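Long-range contact in UDP-glucose:anthocyanidin 3-O-glucosyltransferase (Clitoria ternatea, PDB 4REL), which belongs to the UDP-glycosyltransferases of the GT-B fold, built from two domains with parallel sheets flanked by helices: residues A8-P13 and I111-F116. Sequence-based numbering, arbitrary orientation.
Sequences AIFPFP and IIADAF. With KMP (3,5,7-trihydroxy-2-(4-hydroxyphenyl)-4H-chromen-4-one), chain B.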
# COMPACT_ATOMS: atom_id res chain seq x y z
N ALA A 8 -15.76 -8.61 -13.33
CA ALA A 8 -15.71 -7.15 -13.35
C ALA A 8 -14.85 -6.73 -12.18
O ALA A 8 -14.97 -7.29 -11.09
CB ALA A 8 -17.10 -6.56 -13.22
N ILE A 9 -13.98 -5.74 -12.41
CA ILE A 9 -13.03 -5.31 -11.40
C ILE A 9 -13.17 -3.83 -11.13
O ILE A 9 -13.17 -3.02 -12.07
CB ILE A 9 -11.58 -5.61 -11.84
CG1 ILE A 9 -11.40 -7.12 -12.07
CG2 ILE A 9 -10.59 -5.13 -10.78
CD1 ILE A 9 -11.38 -7.52 -13.54
N PHE A 10 -13.32 -3.48 -9.85
CA PHE A 10 -13.42 -2.07 -9.43
C PHE A 10 -12.26 -1.68 -8.52
O PHE A 10 -12.30 -1.96 -7.33
CB PHE A 10 -14.73 -1.82 -8.65
CG PHE A 10 -15.98 -2.08 -9.47
CD1 PHE A 10 -16.48 -1.11 -10.33
CD2 PHE A 10 -16.67 -3.28 -9.35
CE1 PHE A 10 -17.64 -1.34 -11.07
CE2 PHE A 10 -17.82 -3.53 -10.08
CZ PHE A 10 -18.31 -2.55 -10.95
N PRO A 11 -11.24 -1.01 -9.08
CA PRO A 11 -10.22 -0.44 -8.19
C PRO A 11 -10.80 0.70 -7.38
O PRO A 11 -11.80 1.30 -7.79
CB PRO A 11 -9.20 0.14 -9.17
CG PRO A 11 -10.01 0.47 -10.41
CD PRO A 11 -10.98 -0.69 -10.50
N PHE A 12 -10.17 0.99 -6.25
CA PHE A 12 -10.30 2.30 -5.62
C PHE A 12 -9.41 3.18 -6.50
O PHE A 12 -8.20 2.98 -6.57
CB PHE A 12 -9.78 2.22 -4.18
CG PHE A 12 -10.02 3.46 -3.36
CD1 PHE A 12 -11.31 3.97 -3.17
CD2 PHE A 12 -8.97 4.08 -2.71
CE1 PHE A 12 -11.52 5.11 -2.37
CE2 PHE A 12 -9.18 5.22 -1.92
CZ PHE A 12 -10.45 5.72 -1.75
N PRO A 13 -10.02 4.12 -7.24
CA PRO A 13 -9.36 4.70 -8.42
C PRO A 13 -8.37 5.82 -8.09
O PRO A 13 -8.42 6.92 -8.67
CB PRO A 13 -10.54 5.20 -9.25
CG PRO A 13 -11.55 5.62 -8.21
CD PRO A 13 -11.42 4.58 -7.10
N ILE A 111 -17.32 -10.45 -9.14
CA ILE A 111 -16.75 -9.13 -8.99
C ILE A 111 -15.55 -9.20 -8.06
O ILE A 111 -15.61 -9.84 -7.00
CB ILE A 111 -17.77 -8.10 -8.45
CG1 ILE A 111 -18.83 -7.83 -9.54
CG2 ILE A 111 -17.08 -6.79 -8.06
CD1 ILE A 111 -19.95 -6.90 -9.11
N ILE A 112 -14.45 -8.58 -8.48
CA ILE A 112 -13.32 -8.32 -7.59
C ILE A 112 -13.26 -6.82 -7.40
O ILE A 112 -13.27 -6.07 -8.37
CB ILE A 112 -11.97 -8.78 -8.17
CG1 ILE A 112 -11.99 -10.28 -8.44
CG2 ILE A 112 -10.82 -8.45 -7.22
CD1 ILE A 112 -10.75 -10.76 -9.13
N ALA A 113 -13.20 -6.38 -6.16
CA ALA A 113 -13.15 -4.95 -5.91
C ALA A 113 -12.21 -4.62 -4.77
O ALA A 113 -12.08 -5.38 -3.81
CB ALA A 113 -14.55 -4.42 -5.60
N ASP A 114 -11.55 -3.48 -4.89
CA ASP A 114 -10.82 -2.93 -3.76
C ASP A 114 -11.83 -2.81 -2.61
O ASP A 114 -12.95 -2.38 -2.83
CB ASP A 114 -10.27 -1.55 -4.13
CG ASP A 114 -9.35 -0.98 -3.06
OD1 ASP A 114 -8.13 -0.86 -3.30
OD2 ASP A 114 -9.85 -0.65 -1.96
N ALA A 115 -11.45 -3.25 -1.41
CA ALA A 115 -12.37 -3.26 -0.27
C ALA A 115 -13.01 -1.90 0.02
O ALA A 115 -14.11 -1.85 0.58
CB ALA A 115 -11.65 -3.78 0.99
N PHE A 116 -12.33 -0.81 -0.32
CA PHE A 116 -12.87 0.52 -0.02
C PHE A 116 -14.08 0.86 -0.90
O PHE A 116 -14.86 1.75 -0.55
CB PHE A 116 -11.82 1.62 -0.19
CG PHE A 116 -10.74 1.63 0.87
CD1 PHE A 116 -10.81 0.77 1.96
CD2 PHE A 116 -9.67 2.50 0.76
CE1 PHE A 116 -9.81 0.78 2.94
CE2 PHE A 116 -8.66 2.52 1.74
CZ PHE A 116 -8.74 1.65 2.82
C1 KMP B . -6.76 3.96 6.77
C2 KMP B . -6.16 3.33 5.69
C3 KMP B . -5.99 4.08 4.43
C4 KMP B . -6.45 5.48 4.35
C5 KMP B . -7.05 6.03 5.49
C6 KMP B . -7.19 5.28 6.66
C9 KMP B . -5.35 3.46 3.24
C10 KMP B . -5.22 4.28 2.02
C11 KMP B . -5.73 5.69 2.05
C14 KMP B . -5.64 6.60 0.86
C15 KMP B . -5.33 6.13 -0.41
C16 KMP B . -5.25 7.00 -1.49
C17 KMP B . -5.48 8.35 -1.30
C18 KMP B . -5.79 8.83 -0.04
C19 KMP B . -5.87 7.96 1.04
O12 KMP B . -6.31 6.21 3.19
O13 KMP B . -4.95 2.27 3.29
O24 KMP B . -5.39 9.20 -2.36
O27 KMP B . -4.63 3.73 0.93
O29 KMP B . -7.78 5.87 7.74
O30 KMP B . -5.73 2.04 5.77
O HOH W 1 -7.70 -0.88 -6.08
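F116 meets F12 edge-to-face, the F116 edge against one F12 face, with ring planes at 86° and centroids 5.3 Å apart. F116 CB lies over that same face, a CH-pi contact 4.1 Å from the F12 centroid. CG of F12 is anti to its backbone N (chi1 -172°), and the ring beyond it presents one face to F116. On the F116 rim, CD2 is nearest F12, and the next atom, CE2, lies 3.8 Å from C9 of the ligand KMP; apolar F116 thus offers KMP a C-H edge, with F12 behind it as second shell.

D114 ties the two loops together. Its OD2 accepts from F116 N at 3.0 Å through the anti lone pair, an Asx turn, while OD1 takes a water proton; that water accepts from F12 N.

Behind these loops, parallel strands 8-10 and 111-114 join centrally in the Rossmann-like sheet through I112 N to A8 O, F10 N to I112 O and D114 N to F10 O. A113, with only a methyl, packs its CB 4.0 Å from F10 CB, and F10 CD2 at the ring edge lies 3.8 Å from I111 CG2. The buried D114 carboxylate thus fixes the F116 backbone, and its OD1 bond to H17 ND1 is consistent with positioning H17, whose NE2 is hydrogen-bonded to KMP.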